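PDB 4FS7: uncharacterized protein from Bacteroides ovatus, which is of unknown function but, as an extracellular leucine-rich repeat protein of the BspA type, probably takes part in protein binding. Local coordinates for residues Leu196-Asp201 and Ser218-Gly223; Val281-Val286 and Val302-Ser307; Lys309-Glu314 and Tyr329-Ile334; Arg355-Asn360 and Glu378-Asp383. All coordinates share one frame; numbering follows the deposited sequence.

Contact 1: residues Leu196-Asp201 and Ser218-Gly223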
# COMPACT_ATOMS: atom_id res chain seq x y z
N LEU A 196 15.43 1.69 -5.69
CA LEU A 196 14.20 0.90 -5.60
C LEU A 196 13.66 0.62 -7.00
O LEU A 196 13.63 1.52 -7.85
CB LEU A 196 13.13 1.65 -4.78
CG LEU A 196 11.96 0.81 -4.33
CD1 LEU A 196 12.35 -0.22 -3.27
CD2 LEU A 196 10.82 1.69 -3.83
N LYS A 197 13.22 -0.62 -7.21
CA LYS A 197 12.69 -1.11 -8.49
C LYS A 197 11.18 -1.31 -8.50
O LYS A 197 10.49 -0.99 -9.46
CB LYS A 197 13.32 -2.45 -8.85
CG LYS A 197 14.88 -2.43 -8.96
CD LYS A 197 15.39 -1.59 -10.17
CE LYS A 197 16.88 -1.34 -10.18
NZ LYS A 197 17.65 -2.57 -10.51
N ILE A 198 10.68 -1.87 -7.39
CA ILE A 198 9.30 -2.38 -7.30
C ILE A 198 8.65 -2.01 -5.98
O ILE A 198 9.26 -2.23 -4.93
CB ILE A 198 9.34 -3.95 -7.44
CG1 ILE A 198 9.84 -4.37 -8.81
CG2 ILE A 198 7.97 -4.57 -7.09
CD1 ILE A 198 10.19 -5.85 -8.90
N ILE A 199 7.42 -1.51 -6.04
CA ILE A 199 6.55 -1.36 -4.87
C ILE A 199 5.39 -2.31 -5.11
O ILE A 199 4.64 -2.16 -6.09
CB ILE A 199 6.07 0.09 -4.66
CG1 ILE A 199 7.25 1.00 -4.34
CG2 ILE A 199 4.98 0.15 -3.61
CD1 ILE A 199 6.94 2.50 -4.31
N ARG A 200 5.24 -3.30 -4.24
CA ARG A 200 4.21 -4.32 -4.39
C ARG A 200 2.84 -3.86 -3.92
O ARG A 200 2.66 -2.76 -3.40
CB ARG A 200 4.66 -5.62 -3.70
CG ARG A 200 5.83 -6.28 -4.42
CD ARG A 200 6.07 -7.69 -3.91
NE ARG A 200 7.12 -8.40 -4.63
CZ ARG A 200 7.84 -9.42 -4.12
NH1 ARG A 200 7.64 -9.81 -2.86
NH2 ARG A 200 8.80 -10.01 -4.85
N ASP A 201 1.87 -4.75 -4.09
CA ASP A 201 0.46 -4.42 -3.83
C ASP A 201 0.25 -3.90 -2.44
O ASP A 201 0.84 -4.41 -1.48
CB ASP A 201 -0.43 -5.67 -4.01
CG ASP A 201 -0.39 -6.32 -5.38
OD1 ASP A 201 0.12 -5.77 -6.33
OD2 ASP A 201 -0.94 -7.45 -5.49
N SER A 218 14.98 4.57 -10.95
CA SER A 218 14.99 3.12 -11.09
C SER A 218 13.60 2.43 -10.89
O SER A 218 13.44 1.28 -11.23
CB SER A 218 15.98 2.49 -10.09
OG SER A 218 15.70 3.01 -8.78
N LEU A 219 12.66 3.13 -10.27
CA LEU A 219 11.40 2.56 -9.89
C LEU A 219 10.49 2.43 -11.10
O LEU A 219 10.16 3.42 -11.74
CB LEU A 219 10.76 3.42 -8.81
CG LEU A 219 9.36 3.04 -8.35
CD1 LEU A 219 9.29 1.67 -7.72
CD2 LEU A 219 8.86 4.09 -7.39
N TYR A 220 10.13 1.19 -11.43
CA TYR A 220 9.37 0.98 -12.67
C TYR A 220 8.00 0.38 -12.49
O TYR A 220 7.24 0.31 -13.45
CB TYR A 220 10.19 0.18 -13.68
CG TYR A 220 10.49 -1.22 -13.28
CD1 TYR A 220 9.54 -2.21 -13.40
CD2 TYR A 220 11.75 -1.56 -12.77
CE1 TYR A 220 9.84 -3.53 -13.02
CE2 TYR A 220 12.04 -2.85 -12.38
CZ TYR A 220 11.07 -3.83 -12.50
OH TYR A 220 11.32 -5.14 -12.16
N TYR A 221 7.67 -0.07 -11.27
CA TYR A 221 6.44 -0.79 -11.00
C TYR A 221 5.77 -0.37 -9.74
O TYR A 221 6.40 -0.35 -8.69
CB TYR A 221 6.73 -2.30 -10.96
CG TYR A 221 5.52 -3.18 -10.69
CD1 TYR A 221 5.07 -3.46 -9.40
CD2 TYR A 221 4.78 -3.67 -11.73
CE1 TYR A 221 3.96 -4.25 -9.18
CE2 TYR A 221 3.64 -4.43 -11.52
CZ TYR A 221 3.23 -4.71 -10.23
OH TYR A 221 2.09 -5.50 -10.01
N LEU A 222 4.48 -0.10 -9.82
CA LEU A 222 3.60 0.09 -8.63
C LEU A 222 2.47 -0.91 -8.69
O LEU A 222 1.73 -0.95 -9.66
CB LEU A 222 2.93 1.48 -8.53
CG LEU A 222 3.80 2.71 -8.55
CD1 LEU A 222 2.98 4.01 -8.51
CD2 LEU A 222 4.84 2.72 -7.47
N GLY A 223 2.31 -1.70 -7.63
CA GLY A 223 1.34 -2.77 -7.57
C GLY A 223 -0.08 -2.30 -7.27
O GLY A 223 -0.38 -1.10 -7.05
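With chi1 at 66°, CG of Tyr-220 sits between its own backbone N and carbonyl carbon, and this crowded rotamer lays the ring against the neighbouring turn. Ser-218 takes the same kind of position, and its OG donates to Leu-196 O at 2.7 Å from above the carbonyl plane. One face of the Tyr-220 ring rests on Lys-197 O, offset toward the rim, while CE2 meets Lys-197 CB. The phenol OH reaches CD1 of Ile-198 at 3.5 Å, the two side chains running alongside each other. Lys-197 O also takes the Tyr-220 N-H at 3.0 Å, nearly straight, and a weak, bent bond from Tyr-221 N. Parallel pairing then continues through Ile-199 N to Tyr-221 O (3.1 Å) and Gly-223 N to Ile-199 O (2.8 Å), joining short strands from successive turns of a BspA-type leucine-rich repeat solenoid. An alanine at Tyr-220 would lose the ring over Lys-197 O and alongside Ile-198, and would probably leave that flank less well packed. On the buried face Ile-199 CD1 packs against Leu-222 CD2 at 3.8 Å and also touches Leu-219 CD2. At the far end Asp-201 OD1 lies 3.5 Å from Gly-223 CA and accepts a hydrogen bond from Asp-224 N.

Contact 2: residues Val281-Val286 and Val302-Ser307. With EDO (1,2-ethanediol), chain C.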
# COMPACT_ATOMS: atom_id res chain seq x y z
N VAL A 281 -6.57 16.22 -15.36
CA VAL A 281 -5.92 15.08 -15.92
C VAL A 281 -5.21 15.40 -17.22
O VAL A 281 -5.76 16.09 -18.06
CB VAL A 281 -7.01 13.98 -16.25
CG1 VAL A 281 -6.48 12.91 -17.22
CG2 VAL A 281 -7.58 13.38 -14.98
N ILE A 282 -3.97 14.93 -17.33
CA ILE A 282 -3.27 14.83 -18.59
C ILE A 282 -2.95 13.35 -18.78
O ILE A 282 -2.32 12.74 -17.91
CB ILE A 282 -1.97 15.66 -18.67
CG1 ILE A 282 -2.23 17.10 -18.25
CG2 ILE A 282 -1.39 15.50 -20.09
CD1 ILE A 282 -0.93 17.94 -18.01
N TYR A 283 -3.35 12.76 -19.90
CA TYR A 283 -3.27 11.33 -20.07
C TYR A 283 -2.90 10.97 -21.51
O TYR A 283 -3.57 11.41 -22.43
CB TYR A 283 -4.60 10.68 -19.69
CG TYR A 283 -4.56 9.16 -19.65
CD1 TYR A 283 -4.67 8.41 -20.79
CD2 TYR A 283 -4.39 8.49 -18.44
CE1 TYR A 283 -4.63 7.02 -20.75
CE2 TYR A 283 -4.36 7.12 -18.39
CZ TYR A 283 -4.45 6.38 -19.55
OH TYR A 283 -4.45 5.02 -19.47
N GLY A 284 -1.86 10.17 -21.68
CA GLY A 284 -1.34 9.81 -22.99
C GLY A 284 -1.19 8.37 -23.32
O GLY A 284 -0.79 8.02 -24.43
N SER A 285 -1.48 7.45 -22.39
CA SER A 285 -1.34 6.05 -22.72
C SER A 285 -2.40 5.64 -23.74
O SER A 285 -3.51 6.20 -23.77
CB SER A 285 -1.39 5.14 -21.50
OG SER A 285 -0.98 3.83 -21.86
N VAL A 286 -2.08 4.67 -24.57
CA VAL A 286 -2.89 4.33 -25.73
C VAL A 286 -4.35 3.94 -25.39
O VAL A 286 -5.29 4.24 -26.12
CB VAL A 286 -2.20 3.27 -26.63
CG1 VAL A 286 -2.00 1.95 -25.94
CG2 VAL A 286 -2.98 3.06 -27.89
N VAL A 302 -9.80 17.51 -18.72
CA VAL A 302 -9.20 16.27 -19.19
C VAL A 302 -8.51 16.49 -20.51
O VAL A 302 -9.18 16.82 -21.52
CB VAL A 302 -10.24 15.13 -19.33
CG1 VAL A 302 -9.56 13.88 -19.86
CG2 VAL A 302 -10.97 14.87 -18.03
N LYS A 303 -7.19 16.40 -20.50
CA LYS A 303 -6.39 16.44 -21.71
C LYS A 303 -5.95 15.05 -22.11
O LYS A 303 -5.12 14.45 -21.43
CB LYS A 303 -5.19 17.38 -21.54
CG LYS A 303 -4.23 17.34 -22.75
CD LYS A 303 -4.84 17.91 -23.99
CE LYS A 303 -3.91 17.69 -25.21
NZ LYS A 303 -4.47 18.34 -26.47
N LEU A 304 -6.55 14.53 -23.17
CA LEU A 304 -6.16 13.27 -23.79
C LEU A 304 -5.19 13.57 -24.93
O LEU A 304 -5.54 14.28 -25.86
CB LEU A 304 -7.37 12.48 -24.31
CG LEU A 304 -8.41 12.13 -23.26
CD1 LEU A 304 -9.58 11.37 -23.97
CD2 LEU A 304 -7.82 11.34 -22.07
N LEU A 305 -3.98 13.05 -24.84
CA LEU A 305 -2.99 13.26 -25.89
C LEU A 305 -3.34 12.47 -27.16
O LEU A 305 -4.18 11.58 -27.11
CB LEU A 305 -1.60 12.90 -25.38
CG LEU A 305 -1.14 13.75 -24.15
CD1 LEU A 305 0.23 13.24 -23.68
CD2 LEU A 305 -1.15 15.23 -24.37
N ASP A 306 -2.74 12.85 -28.29
CA ASP A 306 -3.01 12.24 -29.58
C ASP A 306 -2.70 10.77 -29.60
O ASP A 306 -3.13 10.05 -30.50
CB ASP A 306 -2.21 12.95 -30.68
CG ASP A 306 -2.66 14.35 -30.97
OD1 ASP A 306 -3.73 14.81 -30.48
OD2 ASP A 306 -1.89 15.00 -31.74
N SER A 307 -1.89 10.32 -28.65
CA SER A 307 -1.55 8.91 -28.52
C SER A 307 -2.71 8.06 -27.96
O SER A 307 -2.63 6.85 -28.01
CB SER A 307 -0.31 8.76 -27.62
OG SER A 307 -0.41 9.56 -26.45
C1 EDO C . -2.82 1.36 -20.96
O1 EDO C . -2.52 1.72 -22.37
C2 EDO C . -3.30 -0.10 -20.75
O2 EDO C . -2.19 -0.98 -20.43
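Beyond the end of the paired strands a serine hydroxyl carries the pairing on: Ser-307 OG donates to Gly-284 O at 2.6 Å, in the carbonyl plane and on a lone pair. Its chi1 of 46° holds OG between the backbone N and the carbonyl carbon, turned to the neighbouring turn. The strands belong to a parallel sheet of the leucine-rich repeat solenoid, their axes 4.7 Å apart and 9° from parallel. Three backbone bonds alternate across them: Lys-303 N to Val-281 O at 2.8 Å, Tyr-283 N to Lys-303 O at 2.9 Å and Leu-305 N to Tyr-283 O at 2.9 Å. The second runs nearly along the C=O axis, and the third lies in the carbonyl plane. Val-281 and Val-302 stand side by side on the face they share with Tyr-283 and Leu-304, meeting through their CG1 methyls. Leu-304 CD2 touches Tyr-283 CB, whereas the phenol leads off to a hydrogen bond with Ile-287 O. Leu-305 CD1 lies 3.8 Å from Gly-284 CA, a close approach to a residue without a side chain. Ser-285 OG, also bonded to Leu-265 O, accepts from O1 of a 1,2-ethanediol, likely a crystallisation additive, at 2.7 Å.

Contact 3: residues Lys309-Glu314 and Tyr329-Ile334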
# COMPACT_ATOMS: atom_id res chain seq x y z
N LYS A 309 -6.12 6.19 -27.98
CA LYS A 309 -6.97 5.62 -29.01
C LYS A 309 -8.19 4.84 -28.56
O LYS A 309 -9.08 4.58 -29.35
CB LYS A 309 -6.13 4.74 -29.93
CG LYS A 309 -5.04 5.60 -30.67
CD LYS A 309 -4.21 4.88 -31.70
CE LYS A 309 -3.04 5.80 -32.15
NZ LYS A 309 -2.26 5.23 -33.27
N PHE A 310 -8.25 4.49 -27.28
CA PHE A 310 -9.39 3.71 -26.74
C PHE A 310 -9.81 4.26 -25.41
O PHE A 310 -8.97 4.47 -24.52
CB PHE A 310 -9.03 2.24 -26.59
CG PHE A 310 -8.56 1.62 -27.87
CD1 PHE A 310 -7.22 1.68 -28.27
CD2 PHE A 310 -9.47 1.03 -28.72
CE1 PHE A 310 -6.81 1.13 -29.49
CE2 PHE A 310 -9.07 0.46 -29.92
CZ PHE A 310 -7.73 0.53 -30.31
N ILE A 311 -11.11 4.47 -25.23
CA ILE A 311 -11.68 4.88 -23.95
C ILE A 311 -12.45 3.68 -23.38
O ILE A 311 -13.45 3.25 -23.95
CB ILE A 311 -12.66 6.08 -24.06
CG1 ILE A 311 -12.09 7.22 -24.93
CG2 ILE A 311 -13.07 6.54 -22.63
CD1 ILE A 311 -10.82 7.84 -24.34
N GLY A 312 -11.95 3.10 -22.29
CA GLY A 312 -12.48 1.92 -21.75
C GLY A 312 -13.85 2.01 -21.14
O GLY A 312 -14.33 3.08 -20.81
N GLU A 313 -14.43 0.85 -20.92
CA GLU A 313 -15.70 0.71 -20.26
C GLU A 313 -15.75 1.48 -18.95
O GLU A 313 -14.86 1.37 -18.10
CB GLU A 313 -15.96 -0.78 -20.01
CG GLU A 313 -17.34 -1.12 -19.58
CD GLU A 313 -17.79 -2.56 -19.92
OE1 GLU A 313 -17.54 -3.12 -21.04
OE2 GLU A 313 -18.50 -3.11 -19.06
N GLU A 314 -16.80 2.30 -18.74
CA GLU A 314 -17.03 3.05 -17.51
C GLU A 314 -15.87 3.98 -17.15
O GLU A 314 -15.77 4.43 -16.00
CB GLU A 314 -17.31 2.11 -16.32
CG GLU A 314 -18.60 1.32 -16.43
CD GLU A 314 -18.81 0.37 -15.26
OE1 GLU A 314 -18.18 0.55 -14.20
OE2 GLU A 314 -19.64 -0.55 -15.43
N TYR A 329 -7.69 12.93 -32.26
CA TYR A 329 -8.07 12.66 -33.63
C TYR A 329 -7.98 11.24 -34.13
O TYR A 329 -8.46 10.97 -35.24
CB TYR A 329 -7.38 13.62 -34.61
CG TYR A 329 -5.96 13.26 -34.98
CD1 TYR A 329 -4.94 13.29 -34.05
CD2 TYR A 329 -5.63 12.86 -36.26
CE1 TYR A 329 -3.65 12.94 -34.37
CE2 TYR A 329 -4.31 12.49 -36.61
CZ TYR A 329 -3.31 12.57 -35.67
OH TYR A 329 -2.01 12.21 -35.98
N LEU A 330 -7.40 10.33 -33.35
CA LEU A 330 -7.29 8.93 -33.73
C LEU A 330 -8.07 7.98 -32.78
O LEU A 330 -7.89 6.76 -32.84
CB LEU A 330 -5.81 8.52 -33.84
CG LEU A 330 -5.04 9.26 -34.93
CD1 LEU A 330 -3.54 9.00 -34.76
CD2 LEU A 330 -5.52 8.77 -36.31
N VAL A 331 -8.93 8.52 -31.94
CA VAL A 331 -9.75 7.64 -31.07
C VAL A 331 -10.60 6.69 -31.91
O VAL A 331 -11.30 7.13 -32.83
CB VAL A 331 -10.56 8.46 -30.08
CG1 VAL A 331 -11.52 7.51 -29.27
CG2 VAL A 331 -9.70 9.18 -29.07
N GLU A 332 -10.53 5.41 -31.57
CA GLU A 332 -11.23 4.37 -32.31
C GLU A 332 -12.49 3.84 -31.63
O GLU A 332 -13.41 3.42 -32.32
CB GLU A 332 -10.30 3.17 -32.56
CG GLU A 332 -9.06 3.54 -33.41
CD GLU A 332 -8.21 2.35 -33.81
OE1 GLU A 332 -8.66 1.18 -33.77
OE2 GLU A 332 -7.06 2.64 -34.21
N GLU A 333 -12.50 3.78 -30.32
CA GLU A 333 -13.60 3.15 -29.57
C GLU A 333 -13.87 3.92 -28.29
O GLU A 333 -12.91 4.32 -27.60
CB GLU A 333 -13.26 1.70 -29.18
CG GLU A 333 -12.82 0.82 -30.37
CD GLU A 333 -12.49 -0.63 -30.03
OE1 GLU A 333 -12.85 -1.12 -28.94
OE2 GLU A 333 -11.86 -1.30 -30.87
N ILE A 334 -15.15 4.05 -27.99
CA ILE A 334 -15.65 4.52 -26.71
C ILE A 334 -16.42 3.35 -26.10
O ILE A 334 -17.30 2.82 -26.75
CB ILE A 334 -16.65 5.77 -26.88
CG1 ILE A 334 -15.88 6.98 -27.44
CG2 ILE A 334 -17.34 6.12 -25.58
CD1 ILE A 334 -16.78 8.15 -27.94
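Two nearly straight backbone bonds, both in the plane of the accepting carbonyl, join these parallel segments: Glu-332 N to Lys-309 O at 2.8 Å and Ile-311 N to Glu-333 O at 3.0 Å. Between them the side chain of Phe-310 leans toward the neighbouring turn, its CG anti to the carbonyl carbon (chi1 -56°). Both glutamates run alongside the ring with extended chains. The Glu-333 carboxylate meets the ring edge, its CD in the ring plane and OE2 3.4 Å from Phe-310 CE2, with the two planes almost perpendicular at 86°. Glu-332 OE1 reaches Phe-310 CZ at 3.6 Å, its carboxylate turned 56° from the ring. The two strands come from consecutive turns of the BspA-type leucine-rich repeat solenoid and pair in parallel. Both carboxylates form salt bridges with Arg-355 of the next turn, so one guanidinium would probably offset the two negative charges gathered beside the ring. An alanine at Phe-310 would probably leave the glutamate pair less firmly placed, having removed the ring that both lie against. Lys-309 CG lies 3.8 Å from Leu-330 O, and Lys-309 CE lies 4.2 Å from Leu-330 CD1. On the other face Ile-311 CG1 approaches Val-331 CG1 loosely, at 4.4 Å.

Contact 4: residues Arg355-Asn360 and Glu378-Asp383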
# COMPACT_ATOMS: atom_id res chain seq x y z
N ARG A 355 -14.95 4.10 -34.52
CA ARG A 355 -15.57 2.92 -35.10
C ARG A 355 -16.70 2.35 -34.27
O ARG A 355 -17.56 1.67 -34.80
CB ARG A 355 -14.51 1.81 -35.28
CG ARG A 355 -13.35 2.17 -36.19
CD ARG A 355 -12.48 0.93 -36.45
NE ARG A 355 -11.58 0.59 -35.33
CZ ARG A 355 -11.83 -0.28 -34.33
NH1 ARG A 355 -13.02 -0.92 -34.26
NH2 ARG A 355 -10.90 -0.51 -33.38
N LYS A 356 -16.68 2.58 -32.97
CA LYS A 356 -17.60 1.90 -32.05
C LYS A 356 -17.90 2.80 -30.85
O LYS A 356 -16.99 3.40 -30.31
CB LYS A 356 -16.97 0.55 -31.55
CG LYS A 356 -17.97 -0.36 -30.81
CD LYS A 356 -17.35 -1.60 -30.18
CE LYS A 356 -16.80 -2.59 -31.15
NZ LYS A 356 -17.82 -3.15 -32.12
N ILE A 357 -19.16 2.82 -30.44
CA ILE A 357 -19.61 3.40 -29.20
C ILE A 357 -20.32 2.30 -28.42
O ILE A 357 -21.16 1.61 -28.98
CB ILE A 357 -20.58 4.60 -29.41
CG1 ILE A 357 -19.83 5.72 -30.16
CG2 ILE A 357 -21.17 5.11 -28.09
CD1 ILE A 357 -20.74 6.86 -30.63
N GLY A 358 -19.94 2.10 -27.17
CA GLY A 358 -20.50 1.02 -26.38
C GLY A 358 -21.86 1.33 -25.80
O GLY A 358 -22.33 2.47 -25.79
N ALA A 359 -22.51 0.30 -25.27
CA ALA A 359 -23.88 0.40 -24.81
C ALA A 359 -23.98 1.45 -23.73
O ALA A 359 -23.21 1.47 -22.75
CB ALA A 359 -24.41 -0.94 -24.32
N ASN A 360 -24.95 2.34 -23.87
CA ASN A 360 -25.24 3.32 -22.85
C ASN A 360 -24.04 4.20 -22.49
O ASN A 360 -23.97 4.74 -21.40
CB ASN A 360 -25.87 2.64 -21.62
CG ASN A 360 -27.26 2.20 -21.90
OD1 ASN A 360 -28.04 2.95 -22.51
ND2 ASN A 360 -27.61 1.03 -21.43
N GLU A 378 -24.99 6.04 -36.92
CA GLU A 378 -26.30 6.42 -36.41
C GLU A 378 -26.96 5.36 -35.52
O GLU A 378 -27.81 5.73 -34.71
CB GLU A 378 -27.26 6.87 -37.54
CG GLU A 378 -27.61 5.77 -38.49
CD GLU A 378 -28.67 6.14 -39.51
OE1 GLU A 378 -28.87 7.35 -39.76
OE2 GLU A 378 -29.30 5.20 -40.06
N GLN A 379 -26.58 4.09 -35.65
CA GLN A 379 -27.15 3.05 -34.77
C GLN A 379 -26.81 3.28 -33.32
O GLN A 379 -27.47 2.72 -32.46
CB GLN A 379 -26.68 1.66 -35.21
CG GLN A 379 -25.22 1.33 -35.00
CD GLN A 379 -24.30 1.79 -36.13
OE1 GLN A 379 -24.59 2.72 -36.92
NE2 GLN A 379 -23.16 1.12 -36.20
N TYR A 380 -25.77 4.07 -33.05
CA TYR A 380 -25.42 4.38 -31.66
C TYR A 380 -26.22 5.52 -31.06
O TYR A 380 -26.00 5.91 -29.91
CB TYR A 380 -23.89 4.61 -31.54
CG TYR A 380 -23.10 3.42 -31.95
CD1 TYR A 380 -23.32 2.17 -31.37
CD2 TYR A 380 -22.13 3.50 -32.94
CE1 TYR A 380 -22.58 1.05 -31.74
CE2 TYR A 380 -21.38 2.38 -33.31
CZ TYR A 380 -21.62 1.14 -32.69
OH TYR A 380 -20.88 0.04 -33.09
N ARG A 381 -27.20 6.06 -31.79
CA ARG A 381 -27.98 7.14 -31.25
C ARG A 381 -28.75 6.71 -30.00
O ARG A 381 -29.04 7.52 -29.12
CB ARG A 381 -28.96 7.71 -32.30
CG ARG A 381 -30.06 6.77 -32.76
CD ARG A 381 -30.72 7.44 -33.98
NE ARG A 381 -31.78 6.71 -34.59
CZ ARG A 381 -31.63 5.69 -35.44
NH1 ARG A 381 -30.44 5.21 -35.74
NH2 ARG A 381 -32.72 5.16 -36.00
N TYR A 382 -29.04 5.42 -29.88
CA TYR A 382 -29.77 4.90 -28.73
C TYR A 382 -28.96 4.89 -27.43
O TYR A 382 -29.53 4.71 -26.35
CB TYR A 382 -30.28 3.49 -29.03
CG TYR A 382 -31.02 3.37 -30.34
CD1 TYR A 382 -32.22 4.01 -30.51
CD2 TYR A 382 -30.48 2.65 -31.40
CE1 TYR A 382 -32.91 3.92 -31.71
CE2 TYR A 382 -31.16 2.53 -32.61
CZ TYR A 382 -32.35 3.20 -32.77
OH TYR A 382 -33.01 3.10 -33.98
N ASP A 383 -27.65 5.15 -27.57
CA ASP A 383 -26.74 5.17 -26.43
C ASP A 383 -26.57 6.55 -25.81
O ASP A 383 -25.76 6.74 -24.91
CB ASP A 383 -25.44 4.52 -26.86
CG ASP A 383 -25.68 3.06 -27.25
OD1 ASP A 383 -26.21 2.30 -26.40
OD2 ASP A 383 -25.47 2.71 -28.42
O HOH W 1 -19.72 0.14 -35.31
O HOH W 2 -23.77 0.55 -28.34
O HOH W 3 -28.75 5.55 -23.46
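Near the C-terminal end of the leucine-rich repeat solenoid the regular pairing of strands gives way: strand 356-357 lies at the edge of its parallel sheet, and the next turn meets it with the 3-10 segment 378-383. No backbone-to-backbone bond crosses between the two, and the CA atoms of Ile-357 and Tyr-380 stand 6.4 Å apart, though those of Asn-360 and Asp-383 close to 4.3 Å. Tyr-380 fills the wider interval with its ring. Its CG is anti to the carbonyl carbon (chi1 -60°), and one face lies over the Ile-357 backbone, with Ile-357 N above the plane toward the rim. Ile-357 CB makes a CH-pi contact over that same face, 4.1 Å from the ring centroid and 25° off the normal. Tyr-380 CE1 comes to 3.2 Å from Ile-357 O. The phenol OH passes Lys-356 CG and reaches Arg-355 O through a water held at 2.5 Å from Tyr-380 OH. Farther along, Asp-383 supplies the one direct hydrogen bond of the contact: its OD1 accepts the Asn-360 N-H at 2.8 Å, almost straight but from above the carboxylate plane. The 3-10 turns keep their own backbone bonds, among them Asp-383 N to Tyr-380 O, which ties the two anchoring residues together. The other carboxylate oxygen, Asp-383 OD2, accepts from a second water at 2.7 Å, and this water also donates to Ile-357 O at 2.9 Å.

The four contacts follow one another along the solenoid in chain order, contact 1 nearest the middle of the chain and contact 4 near its C-terminal end, with centres about 39 Å apart. Contact 1 touches none of the others; contact 2 is its nearest, about 12 Å away between closest atoms. Contacts 2 and 3, centres about 11 Å apart, join where Val-286 O probably accepts from Lys-309 N (2.8 Å) and Leu-304 CD1 packs on Ile-311 CD1. Contacts 3 and 4 meet in one sheet, where strands 333-334 and 356-357 are neighbours: Ile-334 O probably accepts a hydrogen bond from Gly-358 N (2.8 Å), and Arg-355 is a second joint. The ethanediol at contact 2 also bonds Ile-267 N and Ile-287 N, but marks no known site.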